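Glucocorticoid modulatory element-binding protein 1 (Homo sapiens, PDB 1OQJ) binds glucocorticoid modulatory elements in promoter DNA through its SAND domain, raising transcriptional sensitivity to glucocorticoids, and serves as an auxiliary factor in parvovirus replication. Local coordinates at residues W23-P29 / I80-H85; P29-V33 / I43-H47; T13-A19 / F48-K54. All coordinates share one frame. Residues are numbered along the deposited sequence.

Contact 1: residues W23-P29 / I80-H85; sequences WKKFVCP and IDFYQH. With ZN (zinc ion), chain C.
Residues 23-29, in the loop after strand 17-22, and residues 80-85, which follow helix 71-76, meet as two irregular segments, with CA atoms 5.2 Å apart for Lys24 and Tyr83 and 5.0 Å for Val27 and Phe82. Trp23 to Lys25 have helical backbone angles, Phe26 centres an inverse gamma turn, and a cis peptide precedes Pro29. In the partner segment, Phe82 to His85 form a type II turn closed by His85 N to Phe82 O (3.1 Å). Two direct hydrogen bonds join the segments: Trp23 NE1 donates to Asp81 O (2.9 Å), and Tyr83 N to Phe26 O (2.8 Å). A water links the next pair of backbone groups, accepting from Cys28 N (2.9 Å) and donating to Tyr83 O (2.8 Å), whereas the buried Ile80 O finds no partner. The Asp81 carboxylate receives His85 ND1 at OD2 (2.8 Å) and, weakly, Phe82 N at OD1 (2.8 Å). Tyr83, chi1 t, turns its edge to the Trp23 face in a T-shaped pair (centroids 5.1 Å apart, planes at 70°), while Lys24 CG makes a CH-pi contact over the Tyr83 ring. Cys28 CA lies 3.6 Å from the Phe82 ring centroid, over its face, and Phe26 CE1 reaches Phe82 CE2 at 3.5 Å; Met75 and Trp60 pack against both phenylalanines. Cys28 SG (2.3 Å) and His85 NE2 (2.1 Å) bind the zinc ion, with Cys89 and Cys93 completing a three-cysteine, one-histidine zinc site that joins the 23-29 loop to the C-terminal part of this SAND-domain chain.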
loop_
_atom_site.group_PDB
_atom_site.type_symbol
_atom_site.label_atom_id
_atom_site.label_comp_id
_atom_site.label_asym_id
_atom_site.label_seq_id
_atom_site.Cartn_x
_atom_site.Cartn_y
_atom_site.Cartn_z
ATOM N N TRP A 23 2.228 -8.119 -0.920
ATOM C CA TRP A 23 1.005 -8.164 -1.712
ATOM C C TRP A 23 -0.186 -8.965 -1.209
ATOM O O TRP A 23 -1.311 -8.465 -1.236
ATOM C CB TRP A 23 1.320 -8.584 -3.148
ATOM C CG TRP A 23 0.111 -8.509 -4.037
ATOM C CD1 TRP A 23 -0.610 -7.394 -4.353
ATOM C CD2 TRP A 23 -0.549 -9.609 -4.676
ATOM N NE1 TRP A 23 -1.682 -7.734 -5.150
ATOM C CE2 TRP A 23 -1.666 -9.087 -5.363
ATOM C CE3 TRP A 23 -0.302 -10.988 -4.735
ATOM C CZ2 TRP A 23 -2.536 -9.898 -6.099
ATOM C CZ3 TRP A 23 -1.170 -11.795 -5.472
ATOM C CH2 TRP A 23 -2.273 -11.244 -6.142
ATOM N N LYS A 24 0.026 -10.198 -0.770
ATOM C CA LYS A 24 -1.111 -10.973 -0.297
ATOM C C LYS A 24 -1.698 -10.428 1.003
ATOM O O LYS A 24 -2.853 -10.700 1.316
ATOM C CB LYS A 24 -0.743 -12.454 -0.166
ATOM C CG LYS A 24 -0.503 -13.099 -1.534
ATOM C CD LYS A 24 -0.399 -14.607 -1.462
ATOM C CE LYS A 24 -0.091 -15.175 -2.838
ATOM N NZ LYS A 24 0.116 -16.650 -2.807
ATOM N N LYS A 25 -0.915 -9.644 1.744
ATOM C CA LYS A 25 -1.399 -9.039 2.988
ATOM C C LYS A 25 -2.117 -7.716 2.693
ATOM O O LYS A 25 -2.758 -7.135 3.570
ATOM C CB LYS A 25 -0.237 -8.770 3.953
ATOM C CG LYS A 25 0.187 -9.957 4.804
ATOM C CD LYS A 25 0.660 -11.130 3.981
ATOM C CE LYS A 25 1.119 -12.260 4.893
ATOM N NZ LYS A 25 1.640 -13.418 4.118
ATOM N N PHE A 26 -1.996 -7.253 1.451
ATOM C CA PHE A 26 -2.601 -6.001 0.986
ATOM C C PHE A 26 -4.086 -6.250 0.700
ATOM O O PHE A 26 -4.499 -6.395 -0.448
ATOM C CB PHE A 26 -1.853 -5.566 -0.279
ATOM C CG PHE A 26 -2.262 -4.225 -0.825
ATOM C CD1 PHE A 26 -2.337 -3.106 -0.000
ATOM C CD2 PHE A 26 -2.483 -4.065 -2.190
ATOM C CE1 PHE A 26 -2.619 -1.844 -0.526
ATOM C CE2 PHE A 26 -2.766 -2.806 -2.732
ATOM C CZ PHE A 26 -2.833 -1.696 -1.894
ATOM N N VAL A 27 -4.879 -6.284 1.768
ATOM C CA VAL A 27 -6.309 -6.566 1.689
ATOM C C VAL A 27 -7.174 -5.315 1.813
ATOM O O VAL A 27 -6.890 -4.434 2.622
ATOM C CB VAL A 27 -6.695 -7.575 2.802
ATOM C CG1 VAL A 27 -8.179 -7.886 2.753
ATOM C CG2 VAL A 27 -5.876 -8.851 2.639
ATOM N N CYS A 28 -8.229 -5.240 1.008
ATOM C CA CYS A 28 -9.125 -4.085 1.047
ATOM C C CYS A 28 -9.648 -3.876 2.466
ATOM O O CYS A 28 -10.002 -4.839 3.145
ATOM C CB CYS A 28 -10.297 -4.309 0.099
ATOM S SG CYS A 28 -11.525 -2.987 0.132
ATOM N N PRO A 29 -9.766 -2.608 2.912
ATOM C CA PRO A 29 -9.460 -1.352 2.216
ATOM C C PRO A 29 -8.017 -0.868 2.358
ATOM O O PRO A 29 -7.710 0.294 2.070
ATOM C CB PRO A 29 -10.452 -0.383 2.840
ATOM C CG PRO A 29 -10.425 -0.808 4.267
ATOM C CD PRO A 29 -10.443 -2.331 4.193
ATOM N N ILE A 80 -1.887 -4.551 -9.673
ATOM C CA ILE A 80 -1.432 -4.560 -8.291
ATOM C C ILE A 80 -2.529 -3.979 -7.403
ATOM O O ILE A 80 -2.352 -2.951 -6.747
ATOM C CB ILE A 80 -0.130 -3.748 -8.126
ATOM C CG1 ILE A 80 0.902 -4.209 -9.167
ATOM C CG2 ILE A 80 0.426 -3.949 -6.721
ATOM C CD1 ILE A 80 2.177 -3.398 -9.185
ATOM N N ASP A 81 -3.672 -4.653 -7.403
ATOM C CA ASP A 81 -4.824 -4.249 -6.604
ATOM C C ASP A 81 -4.841 -5.108 -5.339
ATOM O O ASP A 81 -4.010 -6.001 -5.180
ATOM C CB ASP A 81 -6.100 -4.469 -7.426
ATOM C CG ASP A 81 -7.319 -3.783 -6.834
ATOM O OD1 ASP A 81 -7.156 -2.903 -5.965
ATOM O OD2 ASP A 81 -8.440 -4.121 -7.266
ATOM N N PHE A 82 -5.775 -4.841 -4.434
ATOM C CA PHE A 82 -5.862 -5.624 -3.205
ATOM C C PHE A 82 -5.957 -7.116 -3.515
ATOM O O PHE A 82 -6.606 -7.517 -4.488
ATOM C CB PHE A 82 -7.100 -5.225 -2.410
ATOM C CG PHE A 82 -7.102 -3.800 -1.955
ATOM C CD1 PHE A 82 -8.126 -2.939 -2.343
ATOM C CD2 PHE A 82 -6.117 -3.329 -1.095
ATOM C CE1 PHE A 82 -8.176 -1.622 -1.874
ATOM C CE2 PHE A 82 -6.155 -2.014 -0.620
ATOM C CZ PHE A 82 -7.186 -1.162 -1.008
ATOM N N TYR A 83 -5.333 -7.941 -2.680
ATOM C CA TYR A 83 -5.380 -9.388 -2.871
ATOM C C TYR A 83 -6.823 -9.884 -2.766
ATOM O O TYR A 83 -7.519 -9.602 -1.785
ATOM C CB TYR A 83 -4.510 -10.077 -1.814
ATOM C CG TYR A 83 -4.415 -11.577 -1.963
ATOM C CD1 TYR A 83 -4.058 -12.152 -3.177
ATOM C CD2 TYR A 83 -4.668 -12.419 -0.884
ATOM C CE1 TYR A 83 -3.955 -13.531 -3.314
ATOM C CE2 TYR A 83 -4.565 -13.804 -1.010
ATOM C CZ TYR A 83 -4.210 -14.350 -2.228
ATOM O OH TYR A 83 -4.123 -15.718 -2.381
ATOM N N GLN A 84 -7.264 -10.621 -3.784
ATOM C CA GLN A 84 -8.622 -11.168 -3.839
ATOM C C GLN A 84 -9.696 -10.087 -3.782
ATOM O O GLN A 84 -10.781 -10.314 -3.251
ATOM C CB GLN A 84 -8.856 -12.148 -2.682
ATOM C CG GLN A 84 -7.894 -13.317 -2.639
ATOM C CD GLN A 84 -8.284 -14.335 -1.585
ATOM O OE1 GLN A 84 -8.224 -14.062 -0.384
ATOM N NE2 GLN A 84 -8.695 -15.513 -2.030
ATOM N N HIS A 85 -9.413 -8.920 -4.351
ATOM C CA HIS A 85 -10.372 -7.823 -4.295
ATOM C C HIS A 85 -11.746 -8.127 -4.877
ATOM O O HIS A 85 -12.742 -7.545 -4.446
ATOM C CB HIS A 85 -9.804 -6.576 -4.974
ATOM C CG HIS A 85 -10.412 -5.301 -4.481
ATOM N ND1 HIS A 85 -10.220 -4.090 -5.106
ATOM C CD2 HIS A 85 -11.191 -5.051 -3.402
ATOM C CE1 HIS A 85 -10.853 -3.145 -4.431
ATOM N NE2 HIS A 85 -11.449 -3.702 -3.393
HETATM ZN ZN ZN C . -12.554 -2.750 -1.888
HETATM O O HOH W 1 -9.040 -7.436 -0.786
#

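Contact 2: residues P29-V33 / I43-H47; sequences PGINV and ISPKH
Segment 29-33 is a loop whose residues Gly30 to Val33 make a type I turn, closed by Val33 N to Gly30 O (3.0 Å); Gly30 has positive phi. It faces the start of helix 45-51, with CA atoms 5.0 Å apart for Val33 and Ser44 and 5.4 Å for Ile31 and Lys46. Ile43 ends strand 41-43, and its CA-to-CB bond points away from the loop. Ser44 follows as N-cap, chi1 p, so that its OG accepts from His47 N (3.2 Å); its CA lies 3.2 Å from Val33 O in a CA-H...O contact, and a water joins its OG to Asn32 OD1. Pro45 opens the helix, its CD set 3.0 Å from Gly30 O and 3.1 Å from Val33 O. Lys46 N donates to Ile31 O (3.2 Å), and its extended side chain runs past Asn32, where a second water bridges Lys46 NZ (3.0 Å) and Asn32 OD1 (3.3 Å). Helix 45-51 thus begins with a serine N-cap, and Ile31 O takes a further first-turn amide, joining this SAND-domain loop to the helix.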
loop_
_atom_site.group_PDB
_atom_site.type_symbol
_atom_site.label_atom_id
_atom_site.label_comp_id
_atom_site.label_asym_id
_atom_site.label_seq_id
_atom_site.Cartn_x
_atom_site.Cartn_y
_atom_site.Cartn_z
ATOM N N PRO A 29 -9.766 -2.608 2.912
ATOM C CA PRO A 29 -9.460 -1.352 2.216
ATOM C C PRO A 29 -8.017 -0.868 2.358
ATOM O O PRO A 29 -7.710 0.294 2.070
ATOM C CB PRO A 29 -10.452 -0.383 2.840
ATOM C CG PRO A 29 -10.425 -0.808 4.267
ATOM C CD PRO A 29 -10.443 -2.331 4.193
ATOM N N GLY A 30 -7.149 -1.759 2.828
ATOM C CA GLY A 30 -5.735 -1.466 2.977
ATOM C C GLY A 30 -5.225 -0.427 3.959
ATOM O O GLY A 30 -4.194 -0.648 4.595
ATOM N N ILE A 31 -5.928 0.692 4.100
ATOM C CA ILE A 31 -5.476 1.782 4.967
ATOM C C ILE A 31 -4.914 1.405 6.346
ATOM O O ILE A 31 -3.815 1.843 6.705
ATOM C CB ILE A 31 -6.590 2.854 5.120
ATOM C CG1 ILE A 31 -6.019 4.103 5.790
ATOM C CG2 ILE A 31 -7.762 2.295 5.911
ATOM C CD1 ILE A 31 -6.937 5.296 5.710
ATOM N N ASN A 32 -5.643 0.594 7.111
ATOM C CA ASN A 32 -5.178 0.194 8.441
ATOM C C ASN A 32 -4.756 -1.266 8.525
ATOM O O ASN A 32 -4.725 -1.851 9.609
ATOM C CB ASN A 32 -6.263 0.465 9.485
ATOM C CG ASN A 32 -6.563 1.939 9.635
ATOM O OD1 ASN A 32 -5.662 2.746 9.866
ATOM N ND2 ASN A 32 -7.834 2.303 9.505
ATOM N N VAL A 33 -4.419 -1.847 7.381
ATOM C CA VAL A 33 -3.998 -3.242 7.331
ATOM C C VAL A 33 -2.480 -3.295 7.380
ATOM O O VAL A 33 -1.811 -2.593 6.622
ATOM C CB VAL A 33 -4.475 -3.910 6.027
ATOM C CG1 VAL A 33 -4.048 -5.370 5.998
ATOM C CG2 VAL A 33 -5.988 -3.782 5.902
ATOM N N ILE A 43 3.760 -2.591 9.257
ATOM C CA ILE A 43 2.857 -1.497 9.600
ATOM C C ILE A 43 1.831 -1.269 8.499
ATOM O O ILE A 43 1.899 -1.873 7.431
ATOM C CB ILE A 43 3.627 -0.172 9.843
ATOM C CG1 ILE A 43 4.323 0.288 8.558
ATOM C CG2 ILE A 43 4.648 -0.363 10.958
ATOM C CD1 ILE A 43 5.059 1.612 8.704
ATOM N N SER A 44 0.879 -0.388 8.766
ATOM C CA SER A 44 -0.156 -0.089 7.790
ATOM C C SER A 44 0.284 1.009 6.832
ATOM O O SER A 44 1.215 1.762 7.115
ATOM C CB SER A 44 -1.415 0.394 8.505
ATOM O OG SER A 44 -1.168 1.655 9.112
ATOM N N PRO A 45 -0.384 1.107 5.673
ATOM C CA PRO A 45 -0.051 2.140 4.692
ATOM C C PRO A 45 -0.234 3.527 5.325
ATOM O O PRO A 45 0.532 4.446 5.044
ATOM C CB PRO A 45 -1.056 1.879 3.571
ATOM C CG PRO A 45 -1.182 0.392 3.599
ATOM C CD PRO A 45 -1.282 0.094 5.085
ATOM N N LYS A 46 -1.247 3.670 6.177
ATOM C CA LYS A 46 -1.499 4.950 6.832
ATOM C C LYS A 46 -0.303 5.351 7.688
ATOM O O LYS A 46 0.125 6.506 7.664
ATOM C CB LYS A 46 -2.754 4.880 7.708
ATOM C CG LYS A 46 -3.143 6.226 8.307
ATOM C CD LYS A 46 -4.409 6.133 9.141
ATOM C CE LYS A 46 -4.869 7.515 9.584
ATOM N NZ LYS A 46 -6.074 7.460 10.460
ATOM N N HIS A 47 0.244 4.401 8.438
ATOM C CA HIS A 47 1.393 4.702 9.283
ATOM C C HIS A 47 2.655 4.939 8.467
ATOM O O HIS A 47 3.437 5.839 8.781
ATOM C CB HIS A 47 1.601 3.591 10.311
ATOM C CG HIS A 47 0.574 3.594 11.400
ATOM N ND1 HIS A 47 0.446 2.570 12.312
ATOM C CD2 HIS A 47 -0.369 4.511 11.729
ATOM C CE1 HIS A 47 -0.533 2.854 13.156
ATOM N NE2 HIS A 47 -1.043 4.025 12.824
HETATM O O HOH W 2 -3.117 2.150 10.921
HETATM O O HOH W 3 -5.077 5.148 12.021
#

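Contact 3: residues T13-A19 / F48-K54; sequences TCGESKA and FVHLAGK
A hairpin turn and the end of a helix meet here without a direct hydrogen bond between them; their polar link is a single water that accepts from Glu16 N (3.0 Å), donates to Ala52 O (3.0 Å) and lies 2.9 Å from Ser17 OG. Residues 13-19 join strands 9-14 and 17-22 through a tight type II' turn from Cys14 to Ser17, with Gly15 at positive phi and paired bonds from Cys14 N to Ser17 O (3.0 Å) and Ser17 N to Cys14 O (2.9 Å). Residues 48-54 complete helix 45-51 and leave it through a Schellman motif: Gly53 has positive phi, Gly53 N donates to His50 O (2.9 Å) and Lys54 N to Val49 O (3.0 Å). Ser17 and Ala52 are the nearest CA pair, 5.7 Å apart. Phe48, chi1 t, brings its ring up to the hairpin: Ala19 CB makes a CH-pi contact over its face, 3.8 Å from the centroid, and Cys14 CB comes within 3.5 Å of Phe48 CE2. Phe38 of strand 36-38 meets the Phe48 ring edge-to-face. Cys14, also chi1 t, directs its SG to Ala52 CB (3.5 Å) and Lys54 CG (3.6 Å), with the sulfur obliquely placed 5.4 Å from the Phe48 centroid. Gly15 CA lies 3.9 Å from Lys54 CE, so the hairpin borders the aliphatic part of a lysine that binds DNA. The helix is therefore held to the SAND sheet by nonpolar groups around Phe48 and Cys14, while Glu16 N, Ser17 OG and Ala52 O meet through one water.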
loop_
_atom_site.group_PDB
_atom_site.type_symbol
_atom_site.label_atom_id
_atom_site.label_comp_id
_atom_site.label_asym_id
_atom_site.label_seq_id
_atom_site.Cartn_x
_atom_site.Cartn_y
_atom_site.Cartn_z
ATOM N N THR A 13 7.659 3.357 -2.266
ATOM C CA THR A 13 8.255 4.540 -1.668
ATOM C C THR A 13 7.171 5.536 -1.292
ATOM O O THR A 13 6.017 5.421 -1.710
ATOM C CB THR A 13 9.212 5.269 -2.636
ATOM O OG1 THR A 13 8.466 5.789 -3.747
ATOM C CG2 THR A 13 10.287 4.322 -3.144
ATOM N N CYS A 14 7.556 6.498 -0.468
ATOM C CA CYS A 14 6.676 7.581 -0.062
ATOM C C CYS A 14 7.656 8.663 0.329
ATOM O O CYS A 14 8.434 8.491 1.264
ATOM C CB CYS A 14 5.798 7.208 1.130
ATOM S SG CYS A 14 4.648 8.548 1.538
ATOM N N GLY A 15 7.632 9.772 -0.400
ATOM C CA GLY A 15 8.578 10.829 -0.113
ATOM C C GLY A 15 9.948 10.242 -0.390
ATOM O O GLY A 15 10.182 9.695 -1.469
ATOM N N GLU A 16 10.850 10.320 0.581
ATOM C CA GLU A 16 12.190 9.777 0.406
ATOM C C GLU A 16 12.379 8.498 1.216
ATOM O O GLU A 16 13.506 8.067 1.460
ATOM C CB GLU A 16 13.233 10.825 0.807
ATOM C CG GLU A 16 13.158 12.086 -0.044
ATOM C CD GLU A 16 14.210 13.118 0.314
ATOM O OE1 GLU A 16 14.173 14.223 -0.267
ATOM O OE2 GLU A 16 15.071 12.828 1.168
ATOM N N SER A 17 11.264 7.894 1.619
ATOM C CA SER A 17 11.286 6.661 2.402
ATOM C C SER A 17 10.995 5.436 1.537
ATOM O O SER A 17 10.163 5.489 0.627
ATOM C CB SER A 17 10.256 6.734 3.534
ATOM O OG SER A 17 10.572 7.771 4.451
ATOM N N LYS A 18 11.684 4.335 1.831
ATOM C CA LYS A 18 11.511 3.083 1.095
ATOM C C LYS A 18 10.942 2.000 2.002
ATOM O O LYS A 18 11.292 1.912 3.180
ATOM C CB LYS A 18 12.851 2.595 0.534
ATOM C CG LYS A 18 13.460 3.503 -0.523
ATOM C CD LYS A 18 14.725 2.899 -1.122
ATOM C CE LYS A 18 15.870 2.867 -0.127
ATOM N NZ LYS A 18 17.107 2.298 -0.737
ATOM N N ALA A 19 10.072 1.170 1.443
ATOM C CA ALA A 19 9.469 0.083 2.197
ATOM C C ALA A 19 9.097 -1.033 1.237
ATOM O O ALA A 19 9.326 -0.927 0.027
ATOM C CB ALA A 19 8.238 0.578 2.944
ATOM N N PHE A 48 2.860 4.147 7.420
ATOM C CA PHE A 48 4.031 4.340 6.577
ATOM C C PHE A 48 4.004 5.754 5.998
ATOM O O PHE A 48 4.997 6.478 6.048
ATOM C CB PHE A 48 4.039 3.314 5.442
ATOM C CG PHE A 48 5.125 3.537 4.430
ATOM C CD1 PHE A 48 6.454 3.663 4.833
ATOM C CD2 PHE A 48 4.825 3.622 3.072
ATOM C CE1 PHE A 48 7.474 3.870 3.901
ATOM C CE2 PHE A 48 5.834 3.827 2.127
ATOM C CZ PHE A 48 7.161 3.952 2.546
ATOM N N VAL A 49 2.855 6.141 5.452
ATOM C CA VAL A 49 2.696 7.465 4.866
ATOM C C VAL A 49 2.953 8.563 5.894
ATOM O O VAL A 49 3.579 9.580 5.585
ATOM C CB VAL A 49 1.280 7.624 4.260
ATOM C CG1 VAL A 49 1.028 9.078 3.863
ATOM C CG2 VAL A 49 1.142 6.719 3.042
ATOM N N HIS A 50 2.486 8.356 7.121
ATOM C CA HIS A 50 2.693 9.354 8.156
ATOM C C HIS A 50 4.169 9.511 8.484
ATOM O O HIS A 50 4.680 10.630 8.562
ATOM C CB HIS A 50 1.954 8.989 9.433
ATOM C CG HIS A 50 2.046 10.053 10.478
ATOM N ND1 HIS A 50 1.292 11.206 10.426
ATOM C CD2 HIS A 50 2.877 10.194 11.538
ATOM C CE1 HIS A 50 1.656 12.011 11.407
ATOM N NE2 HIS A 50 2.618 11.421 12.097
ATOM N N LEU A 51 4.846 8.385 8.689
ATOM C CA LEU A 51 6.265 8.402 9.019
ATOM C C LEU A 51 7.103 8.971 7.881
ATOM O O LEU A 51 8.167 9.551 8.114
ATOM C CB LEU A 51 6.739 6.987 9.370
ATOM C CG LEU A 51 6.121 6.403 10.642
ATOM C CD1 LEU A 51 6.564 4.961 10.824
ATOM C CD2 LEU A 51 6.540 7.247 11.846
ATOM N N ALA A 52 6.618 8.804 6.653
ATOM C CA ALA A 52 7.311 9.308 5.474
ATOM C C ALA A 52 7.026 10.799 5.294
ATOM O O ALA A 52 7.613 11.448 4.427
ATOM C CB ALA A 52 6.873 8.531 4.234
ATOM N N GLY A 53 6.110 11.323 6.108
ATOM C CA GLY A 53 5.780 12.738 6.069
ATOM C C GLY A 53 4.755 13.231 5.067
ATOM O O GLY A 53 4.735 14.425 4.755
ATOM N N LYS A 54 3.885 12.351 4.580
ATOM C CA LYS A 54 2.882 12.756 3.595
ATOM C C LYS A 54 1.423 12.641 4.049
ATOM O O LYS A 54 0.523 12.549 3.213
ATOM C CB LYS A 54 3.070 11.947 2.308
ATOM C CG LYS A 54 4.423 12.123 1.641
ATOM C CD LYS A 54 4.603 13.533 1.111
ATOM C CE LYS A 54 5.917 13.673 0.359
ATOM N NZ LYS A 54 6.076 15.035 -0.223
HETATM O O HOH W 4 10.250 10.485 3.513
#

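Overall arrangement
From the N terminus, the hairpin of strands 9-14 and 17-22 supplies residues 13-19, first half of contact 3, and the chain soon reaches 23-29, first half of contact 1. Pro29 belongs to both contact 1 and contact 2, and residues 43-47 close the short loop of contact 2 across strands 36-38 and 41-43. Helix 45-51 then runs directly into contact 3, which closes around contact 2. Contact 1 closes last, at 80-85, also enclosing contact 2 but crossing contact 3. Contacts 1 and 3 lie on opposite sides of the chain's centre, about 20 Å apart between centres; contact 2 touches both, tying zinc end, helix and sheet together.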